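Local coordinates for hypothetical bacterial 6-phosphogluconolactonase (Bacteroides fragilis, PDB 3SCY), which probably hydrolyses 6-phosphogluconolactone to 6-phosphogluconate and folds as a seven-bladed beta-propeller, at residues G120-F125 with L169-L174; D138-K143 with K195-G200; Y319-C324 with I330-R335. All blocks are in the same frame, centred on the assembly; numbering follows the deposited sequence.

How the interactions relate
Interactions 1 and 2 join the same two consecutive blades of the propeller, and interaction 3 pairs the two middle strands of another blade, on the opposite side of the chain's centre. Interactions 1 and 3 are buried. The first is wholly apolar, between middle strands of their blades; the second, between the outermost strands at the rim, is partly exposed and adds water bridges and a loosely placed pair of opposite charges. They are directly coupled: I122 O lies 2.8 Å from I140 N, a probable hydrogen bond between neighbouring strands of one sheet. Interaction 3 owes its cohesion to backbone hydrogen bonds within a hairpin, which neither inter-blade contact has. Its centre is about 28 Å from that of interaction 1.

Interaction 1 of 3, residues G120-F125 with L169-L174; sequences GSITVF and LLADDL
The backbones carrying I122 and A171 stay well apart, with 8.2 Å between I122 CA and A171 CA and no hydrogen bond across, as expected where two propeller blades pack face against face. Strand 121-126 belongs to one four-stranded blade and strand 168-173 to the next, so only side chains cross the gap. I122 does the bridging with two separate branches. Its CG1 is set between the backbone N and the carbonyl carbon (chi1 63°), and the ethyl arm then runs out extended to deliver CD1 to the isobutyl group of L169. The two side chains run alongside in opposed senses and meet at their terminal methyls. The other branch, CG2, faces the methyl of A171 in a looser contact. V160 and F182, from strands 157-162 and 178-184 of the second blade, also pack on I122, which thus fits into a hydrophobic layer contributed by three strands. Just before it, G120 and S121 together face N116 in a G1 beta bulge at the start of the strand. I122 CD1 is in van der Waals contact with L169 CD2 at 4.1 Å, while the 4.4 Å from I122 CG2 to A171 CB is slacker.

Interaction 2 of 3, residues D138-K143 with K195-G200; sequences DVIEFK and KFLTKG
I140 and L197 form the close-packed part of this contact between the outermost strands of two adjacent propeller blades. Their side chains cross at about a right angle, and the end of the isoleucine does the touching: I140 CD1 lies 3.9 Å from L197 CD1 and also rests against L197 CB. CG1 of I140 stands beside the backbone N (chi1 -55°), and the arm extends from there across the gap to the leucine. L197 is also covered from its own segment: its other methyl, CD2, sits 3.7 Å above the plane of the F196 ring, offset toward the rim.

The solvent side is looser and polar. No direct hydrogen bond joins the segments; instead D138 OD2 accepts from two waters, each 2.7 Å from that oxygen. One of them takes the N-H of L197 and the other donates to L197 O, so a single carboxylate oxygen is tied to both backbone polar groups of the leucine. The extended chain of K195 runs past the carboxylate, bringing K195 CE to 3.6 Å from D138 OD2. The amine itself stays farther off, with K195 NZ 4.6 Å from D138 OD2, so any attraction between the charges is probably weak and is not a salt bridge.

Beneath this rim, L197 also rests on I122 and V124 of strand 121-126, which pairs with strand 138-141, while strand 197-206 lies along strand 178-184, whose I184 touches both F196 and L197.

Interaction 3 of 3, residues Y319-C324 with I330-R335; sequences YLLVAC and IQIFER
A beta hairpin holds L320 and V322 against F333 and Q331, its strands 319-324 and 329-335 running antiparallel at 159° between their N-to-C directions. L320 faces F333 and V322 faces Q331 as hydrogen-bonded pairs, each joined by two reciprocal bonds; L320 N reaches F333 O over 2.8 Å, and V322 N reaches Q331 O over 2.9 Å. F333 N and Q331 N return the bonds to L320 O and V322 O.

On the face with L320 and V322, V322 CG2 comes to 3.7 Å from F333 CE1, and L320 O lies at the edge of the F333 ring, in its plane. Farther along, C324 SG comes within 3.6 Å of Q331 OE1, although that oxygen takes its hydrogen bond from G305 N.

The hairpin supplies the two middle strands of a four-stranded propeller blade, flanked by 310-313 and 342-350. Its opposite face, bearing L321 and I330, packs on L357 of strand 354-360 in the next blade. There L321 and I332 run alongside each other in the same direction, and a bend in the isoleucine arm (chi2 -60°) turns I332 CD1 to within 3.8 Å of L321 CG. At the far end the Y319 ring meets the aliphatic part of E334, Y319 CE1 lying 3.9 Å from E334 CB, with ring and carboxylate planes 54° apart. A water in the plane of the ring spans their polar ends, 2.8 Å from Y319 OH, and donates to E334 OE1.

Interaction 1 of 3, residues G120-F125 with L169-L174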
loop_
_atom_site.group_PDB
_atom_site.type_symbol
_atom_site.label_atom_id
_atom_site.label_comp_id
_atom_site.label_asym_id
_atom_site.label_seq_id
_atom_site.Cartn_x
_atom_site.Cartn_y
_atom_site.Cartn_z
ATOM N N GLY A 120 -11.866 -7.866 -9.681
ATOM C CA GLY A 120 -12.604 -8.167 -8.449
ATOM C C GLY A 120 -12.181 -9.533 -7.944
ATOM O O GLY A 120 -13.001 -10.422 -7.728
ATOM N N SER A 121 -10.866 -9.723 -7.847
ATOM C CA SER A 121 -10.263 -10.988 -7.499
ATOM C C SER A 121 -8.905 -10.738 -6.876
ATOM O O SER A 121 -8.410 -9.597 -6.856
ATOM C CB SER A 121 -10.103 -11.848 -8.758
ATOM O OG SER A 121 -9.279 -11.188 -9.709
ATOM N N ILE A 122 -8.280 -11.828 -6.403
ATOM C CA ILE A 122 -6.921 -11.816 -5.904
ATOM C C ILE A 122 -6.182 -12.973 -6.569
ATOM O O ILE A 122 -6.779 -14.026 -6.866
ATOM C CB ILE A 122 -6.783 -11.848 -4.361
ATOM C CG1 ILE A 122 -7.367 -13.149 -3.764
ATOM C CG2 ILE A 122 -7.410 -10.590 -3.746
ATOM C CD1 ILE A 122 -7.109 -13.283 -2.235
ATOM N N THR A 123 -4.916 -12.747 -6.886
ATOM C CA THR A 123 -4.103 -13.764 -7.557
ATOM C C THR A 123 -2.907 -14.127 -6.680
ATOM O O THR A 123 -2.247 -13.247 -6.134
ATOM C CB THR A 123 -3.645 -13.272 -8.957
ATOM O OG1 THR A 123 -4.792 -12.909 -9.713
ATOM C CG2 THR A 123 -2.885 -14.366 -9.737
ATOM N N VAL A 124 -2.605 -15.431 -6.587
ATOM C CA VAL A 124 -1.469 -15.945 -5.831
ATOM C C VAL A 124 -0.425 -16.448 -6.815
ATOM O O VAL A 124 -0.787 -17.204 -7.736
ATOM C CB VAL A 124 -1.926 -17.111 -4.883
ATOM C CG1 VAL A 124 -0.756 -17.702 -4.104
ATOM C CG2 VAL A 124 -3.021 -16.636 -3.928
ATOM N N PHE A 125 0.850 -16.065 -6.594
ATOM C CA PHE A 125 1.973 -16.567 -7.381
ATOM C C PHE A 125 3.012 -17.162 -6.457
ATOM O O PHE A 125 3.520 -16.428 -5.608
ATOM C CB PHE A 125 2.664 -15.451 -8.205
ATOM C CG PHE A 125 1.814 -14.634 -9.138
ATOM C CD1 PHE A 125 1.116 -13.527 -8.672
ATOM C CD2 PHE A 125 1.755 -14.934 -10.493
ATOM C CE1 PHE A 125 0.363 -12.740 -9.534
ATOM C CE2 PHE A 125 0.962 -14.177 -11.349
ATOM C CZ PHE A 125 0.276 -13.073 -10.870
ATOM N N LEU A 169 -4.802 -13.748 5.737
ATOM C CA LEU A 169 -4.708 -12.730 4.704
ATOM C C LEU A 169 -6.050 -12.012 4.671
ATOM O O LEU A 169 -7.092 -12.673 4.568
ATOM C CB LEU A 169 -4.340 -13.304 3.333
ATOM C CG LEU A 169 -4.151 -12.238 2.235
ATOM C CD1 LEU A 169 -2.940 -12.497 1.410
ATOM C CD2 LEU A 169 -5.393 -12.139 1.351
ATOM N N LEU A 170 -6.030 -10.677 4.805
ATOM C CA LEU A 170 -7.230 -9.841 4.753
ATOM C C LEU A 170 -7.229 -9.064 3.460
ATOM O O LEU A 170 -6.203 -8.470 3.099
ATOM C CB LEU A 170 -7.316 -8.925 5.972
ATOM C CG LEU A 170 -7.314 -9.634 7.336
ATOM C CD1 LEU A 170 -7.419 -8.635 8.447
ATOM C CD2 LEU A 170 -8.500 -10.609 7.481
ATOM N N ALA A 171 -8.331 -9.113 2.712
ATOM C CA ALA A 171 -8.397 -8.470 1.413
ATOM C C ALA A 171 -9.519 -7.444 1.374
ATOM O O ALA A 171 -10.700 -7.806 1.514
ATOM C CB ALA A 171 -8.593 -9.531 0.340
ATOM N N ASP A 172 -9.157 -6.161 1.171
ATOM C CA ASP A 172 -10.152 -5.077 1.165
ATOM C C ASP A 172 -10.884 -5.023 -0.140
ATOM O O ASP A 172 -10.248 -4.954 -1.205
ATOM C CB ASP A 172 -9.467 -3.719 1.403
ATOM C CG ASP A 172 -8.830 -3.530 2.756
ATOM O OD1 ASP A 172 -9.105 -4.341 3.659
ATOM O OD2 ASP A 172 -8.074 -2.532 2.923
ATOM N N ASP A 173 -12.214 -4.990 -0.064
ATOM C CA ASP A 173 -13.051 -4.959 -1.247
ATOM C C ASP A 173 -13.869 -3.686 -1.266
ATOM O O ASP A 173 -14.923 -3.569 -0.622
ATOM C CB ASP A 173 -13.922 -6.202 -1.285
ATOM C CG ASP A 173 -14.825 -6.371 -2.497
ATOM O OD1 ASP A 173 -14.964 -5.403 -3.288
ATOM O OD2 ASP A 173 -15.390 -7.464 -2.654
ATOM N N LEU A 174 -13.391 -2.736 -2.073
ATOM C CA LEU A 174 -14.017 -1.429 -2.216
ATOM C C LEU A 174 -15.432 -1.555 -2.764
ATOM O O LEU A 174 -16.321 -0.780 -2.377
ATOM C CB LEU A 174 -13.127 -0.534 -3.119
ATOM C CG LEU A 174 -13.663 0.888 -3.490
ATOM C CD1 LEU A 174 -12.505 1.865 -3.668
ATOM C CD2 LEU A 174 -14.552 0.859 -4.775
#

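Interaction 2 of 3, residues D138-K143 with K195-G200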
loop_
_atom_site.group_PDB
_atom_site.type_symbol
_atom_site.label_atom_id
_atom_site.label_comp_id
_atom_site.label_asym_id
_atom_site.label_seq_id
_atom_site.Cartn_x
_atom_site.Cartn_y
_atom_site.Cartn_z
ATOM N N ASP A 138 -3.231 -19.651 -7.960
ATOM C CA ASP A 138 -4.636 -19.492 -7.567
ATOM C C ASP A 138 -5.158 -18.137 -7.988
ATOM O O ASP A 138 -4.419 -17.163 -7.960
ATOM C CB ASP A 138 -4.773 -19.657 -6.046
ATOM C CG ASP A 138 -6.136 -20.060 -5.523
ATOM O OD1 ASP A 138 -7.046 -20.354 -6.361
ATOM O OD2 ASP A 138 -6.276 -20.197 -4.282
ATOM N N VAL A 139 -6.404 -18.091 -8.441
ATOM C CA VAL A 139 -7.145 -16.861 -8.788
ATOM C C VAL A 139 -8.465 -16.997 -8.034
ATOM O O VAL A 139 -9.232 -17.936 -8.306
ATOM C CB VAL A 139 -7.330 -16.591 -10.310
ATOM C CG1 VAL A 139 -8.106 -15.288 -10.563
ATOM C CG2 VAL A 139 -5.996 -16.543 -11.036
ATOM N N ILE A 140 -8.685 -16.130 -7.039
ATOM C CA ILE A 140 -9.854 -16.206 -6.160
ATOM C C ILE A 140 -10.820 -15.100 -6.538
ATOM O O ILE A 140 -10.484 -13.925 -6.396
ATOM C CB ILE A 140 -9.427 -16.165 -4.659
ATOM C CG1 ILE A 140 -8.394 -17.282 -4.373
ATOM C CG2 ILE A 140 -10.652 -16.292 -3.723
ATOM C CD1 ILE A 140 -7.571 -17.161 -3.115
ATOM N N GLU A 141 -11.991 -15.474 -7.071
ATOM C CA GLU A 141 -13.004 -14.517 -7.517
ATOM C C GLU A 141 -13.975 -14.186 -6.399
ATOM O O GLU A 141 -14.228 -15.014 -5.512
ATOM C CB GLU A 141 -13.779 -15.089 -8.718
ATOM C CG GLU A 141 -12.932 -15.265 -9.969
ATOM C CD GLU A 141 -12.677 -14.044 -10.835
ATOM O OE1 GLU A 141 -13.333 -12.995 -10.630
ATOM O OE2 GLU A 141 -11.841 -14.159 -11.759
ATOM N N PHE A 142 -14.502 -12.961 -6.427
ATOM C CA PHE A 142 -15.482 -12.520 -5.445
ATOM C C PHE A 142 -16.754 -12.126 -6.152
ATOM O O PHE A 142 -16.745 -11.874 -7.362
ATOM C CB PHE A 142 -14.942 -11.350 -4.601
ATOM C CG PHE A 142 -13.690 -11.726 -3.851
ATOM C CD1 PHE A 142 -13.762 -12.343 -2.607
ATOM C CD2 PHE A 142 -12.433 -11.454 -4.383
ATOM C CE1 PHE A 142 -12.596 -12.722 -1.928
ATOM C CE2 PHE A 142 -11.266 -11.840 -3.708
ATOM C CZ PHE A 142 -11.355 -12.453 -2.474
ATOM N N LYS A 143 -17.855 -12.098 -5.404
ATOM C CA LYS A 143 -19.161 -11.711 -5.919
ATOM C C LYS A 143 -19.798 -10.656 -5.031
ATOM O O LYS A 143 -19.506 -10.579 -3.833
ATOM C CB LYS A 143 -20.085 -12.937 -6.033
ATOM C CG LYS A 143 -19.658 -13.924 -7.118
ATOM C CD LYS A 143 -20.630 -15.106 -7.218
ATOM C CE LYS A 143 -20.208 -16.104 -8.265
ATOM N NZ LYS A 143 -21.237 -17.159 -8.471
ATOM N N LYS A 195 -1.850 -25.493 -1.505
ATOM C CA LYS A 195 -2.659 -24.284 -1.651
ATOM C C LYS A 195 -2.286 -23.274 -0.553
ATOM O O LYS A 195 -2.207 -23.651 0.623
ATOM C CB LYS A 195 -4.149 -24.651 -1.579
ATOM C CG LYS A 195 -5.099 -23.526 -1.966
ATOM C CD LYS A 195 -6.515 -24.133 -2.072
ATOM C CE LYS A 195 -7.447 -23.254 -2.854
ATOM N NZ LYS A 195 -8.861 -23.716 -2.740
ATOM N N PHE A 196 -2.097 -22.001 -0.936
ATOM C CA PHE A 196 -1.711 -20.983 0.018
ATOM C C PHE A 196 -2.902 -20.499 0.865
ATOM O O PHE A 196 -2.780 -20.365 2.093
ATOM C CB PHE A 196 -1.069 -19.799 -0.745
ATOM C CG PHE A 196 -0.501 -18.671 0.086
ATOM C CD1 PHE A 196 0.226 -18.933 1.240
ATOM C CD2 PHE A 196 -0.668 -17.347 -0.304
ATOM C CE1 PHE A 196 0.765 -17.889 2.002
ATOM C CE2 PHE A 196 -0.096 -16.308 0.436
ATOM C CZ PHE A 196 0.593 -16.586 1.594
ATOM N N LEU A 197 -4.007 -20.125 0.200
ATOM C CA LEU A 197 -5.147 -19.520 0.883
ATOM C C LEU A 197 -6.388 -20.364 0.872
ATOM O O LEU A 197 -6.724 -20.954 -0.148
ATOM C CB LEU A 197 -5.497 -18.181 0.218
ATOM C CG LEU A 197 -4.371 -17.138 0.128
ATOM C CD1 LEU A 197 -4.835 -15.895 -0.641
ATOM C CD2 LEU A 197 -3.829 -16.797 1.508
ATOM N N THR A 198 -7.100 -20.376 2.000
ATOM C CA THR A 198 -8.402 -21.029 2.146
ATOM C C THR A 198 -9.325 -20.030 2.816
ATOM O O THR A 198 -8.872 -19.261 3.662
ATOM C CB THR A 198 -8.286 -22.332 2.935
ATOM O OG1 THR A 198 -7.615 -22.068 4.169
ATOM C CG2 THR A 198 -7.535 -23.410 2.168
ATOM N N LYS A 199 -10.637 -20.055 2.481
ATOM C CA LYS A 199 -11.558 -19.080 3.086
ATOM C C LYS A 199 -11.616 -19.270 4.611
ATOM O O LYS A 199 -11.585 -20.399 5.094
ATOM C CB LYS A 199 -12.943 -19.181 2.435
ATOM C CG LYS A 199 -12.925 -18.653 0.996
ATOM C CD LYS A 199 -14.317 -18.571 0.402
ATOM C CE LYS A 199 -14.307 -17.895 -0.947
ATOM N NZ LYS A 199 -15.671 -17.843 -1.539
ATOM N N GLY A 200 -11.602 -18.173 5.347
ATOM C CA GLY A 200 -11.570 -18.261 6.804
ATOM C C GLY A 200 -12.926 -18.184 7.466
ATOM O O GLY A 200 -13.968 -18.197 6.800
HETATM O O HOH W 1 -4.118 -19.952 -2.620
HETATM O O HOH W 2 -8.249 -20.398 -2.382
#

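Interaction 3 of 3, residues Y319-C324 with I330-R335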
loop_
_atom_site.group_PDB
_atom_site.type_symbol
_atom_site.label_atom_id
_atom_site.label_comp_id
_atom_site.label_asym_id
_atom_site.label_seq_id
_atom_site.Cartn_x
_atom_site.Cartn_y
_atom_site.Cartn_z
ATOM N N TYR A 319 10.390 12.166 8.626
ATOM C CA TYR A 319 9.780 12.739 7.428
ATOM C C TYR A 319 8.609 11.912 6.915
ATOM O O TYR A 319 8.542 10.687 7.104
ATOM C CB TYR A 319 10.814 12.870 6.279
ATOM C CG TYR A 319 11.952 13.811 6.572
ATOM C CD1 TYR A 319 11.771 15.192 6.525
ATOM C CD2 TYR A 319 13.218 13.328 6.878
ATOM C CE1 TYR A 319 12.819 16.068 6.800
ATOM C CE2 TYR A 319 14.273 14.198 7.164
ATOM C CZ TYR A 319 14.068 15.569 7.114
ATOM O OH TYR A 319 15.083 16.473 7.398
ATOM N N LEU A 320 7.670 12.634 6.283
ATOM C CA LEU A 320 6.505 12.079 5.617
ATOM C C LEU A 320 6.555 12.557 4.163
ATOM O O LEU A 320 6.594 13.772 3.888
ATOM C CB LEU A 320 5.228 12.540 6.349
ATOM C CG LEU A 320 3.928 11.839 5.922
ATOM C CD1 LEU A 320 2.885 11.860 7.038
ATOM C CD2 LEU A 320 3.356 12.451 4.644
ATOM N N LEU A 321 6.656 11.583 3.244
ATOM C CA LEU A 321 6.800 11.859 1.821
ATOM C C LEU A 321 5.525 11.554 1.098
ATOM O O LEU A 321 4.981 10.456 1.270
ATOM C CB LEU A 321 7.934 11.015 1.216
ATOM C CG LEU A 321 9.364 11.297 1.694
ATOM C CD1 LEU A 321 9.639 10.717 3.070
ATOM C CD2 LEU A 321 10.379 10.649 0.756
ATOM N N VAL A 322 5.023 12.529 0.318
ATOM C CA VAL A 322 3.747 12.407 -0.386
ATOM C C VAL A 322 3.917 12.365 -1.903
ATOM O O VAL A 322 4.404 13.327 -2.490
ATOM C CB VAL A 322 2.778 13.556 -0.025
ATOM C CG1 VAL A 322 1.421 13.354 -0.699
ATOM C CG2 VAL A 322 2.614 13.673 1.487
ATOM N N ALA A 323 3.479 11.268 -2.533
ATOM C CA ALA A 323 3.482 11.174 -3.990
ATOM C C ALA A 323 2.254 11.912 -4.510
ATOM O O ALA A 323 1.126 11.550 -4.154
ATOM C CB ALA A 323 3.447 9.710 -4.414
ATOM N N CYS A 324 2.458 12.957 -5.325
ATOM C CA CYS A 324 1.341 13.745 -5.855
ATOM C C CYS A 324 1.273 13.458 -7.341
ATOM O O CYS A 324 2.075 13.989 -8.112
ATOM C CB CYS A 324 1.534 15.225 -5.556
ATOM S SG CYS A 324 1.684 15.606 -3.797
ATOM N N ILE A 330 7.093 14.449 -5.568
ATOM C CA ILE A 330 7.107 13.788 -4.275
ATOM C C ILE A 330 7.405 14.919 -3.303
ATOM O O ILE A 330 8.502 15.484 -3.366
ATOM C CB ILE A 330 8.076 12.612 -4.128
ATOM C CG1 ILE A 330 7.670 11.500 -5.071
ATOM C CG2 ILE A 330 8.073 12.111 -2.652
ATOM C CD1 ILE A 330 8.882 10.546 -5.435
ATOM N N GLN A 331 6.425 15.332 -2.482
ATOM C CA GLN A 331 6.620 16.417 -1.520
ATOM C C GLN A 331 7.183 15.873 -0.230
ATOM O O GLN A 331 6.734 14.810 0.239
ATOM C CB GLN A 331 5.299 17.080 -1.233
ATOM C CG GLN A 331 4.870 18.139 -2.191
ATOM C CD GLN A 331 3.626 18.756 -1.606
ATOM O OE1 GLN A 331 2.651 18.063 -1.335
ATOM N NE2 GLN A 331 3.666 20.038 -1.315
ATOM N N ILE A 332 8.127 16.607 0.380
ATOM C CA ILE A 332 8.770 16.141 1.596
ATOM C C ILE A 332 8.330 16.996 2.785
ATOM O O ILE A 332 8.550 18.213 2.774
ATOM C CB ILE A 332 10.329 16.149 1.462
ATOM C CG1 ILE A 332 10.851 15.703 0.063
ATOM C CG2 ILE A 332 11.009 15.415 2.626
ATOM C CD1 ILE A 332 10.447 14.263 -0.390
ATOM N N PHE A 333 7.737 16.363 3.809
ATOM C CA PHE A 333 7.301 17.048 5.024
ATOM C C PHE A 333 8.073 16.587 6.233
ATOM O O PHE A 333 8.298 15.395 6.421
ATOM C CB PHE A 333 5.795 16.850 5.300
ATOM C CG PHE A 333 4.897 17.405 4.228
ATOM C CD1 PHE A 333 4.523 16.617 3.136
ATOM C CD2 PHE A 333 4.398 18.700 4.315
ATOM C CE1 PHE A 333 3.727 17.148 2.119
ATOM C CE2 PHE A 333 3.618 19.231 3.291
ATOM C CZ PHE A 333 3.248 18.443 2.222
ATOM N N GLU A 334 8.510 17.528 7.052
ATOM C CA GLU A 334 9.143 17.185 8.309
ATOM C C GLU A 334 8.040 17.008 9.350
ATOM O O GLU A 334 7.104 17.810 9.376
ATOM C CB GLU A 334 10.161 18.263 8.724
ATOM C CG GLU A 334 10.924 17.873 9.978
ATOM C CD GLU A 334 12.100 18.738 10.381
ATOM O OE1 GLU A 334 12.481 19.642 9.601
ATOM O OE2 GLU A 334 12.665 18.479 11.470
ATOM N N ARG A 335 8.132 15.964 10.172
ATOM C CA ARG A 335 7.200 15.651 11.248
ATOM C C ARG A 335 7.659 16.192 12.565
ATOM O O ARG A 335 8.810 15.989 12.956
ATOM C CB ARG A 335 7.059 14.139 11.437
ATOM C CG ARG A 335 6.303 13.415 10.360
ATOM C CD ARG A 335 5.952 11.987 10.782
ATOM N NE ARG A 335 5.010 11.912 11.898
ATOM C CZ ARG A 335 5.318 11.566 13.144
ATOM N NH1 ARG A 335 6.551 11.175 13.449
ATOM N NH2 ARG A 335 4.391 11.591 14.094
HETATM O O HOH W 3 14.400 19.235 7.346
#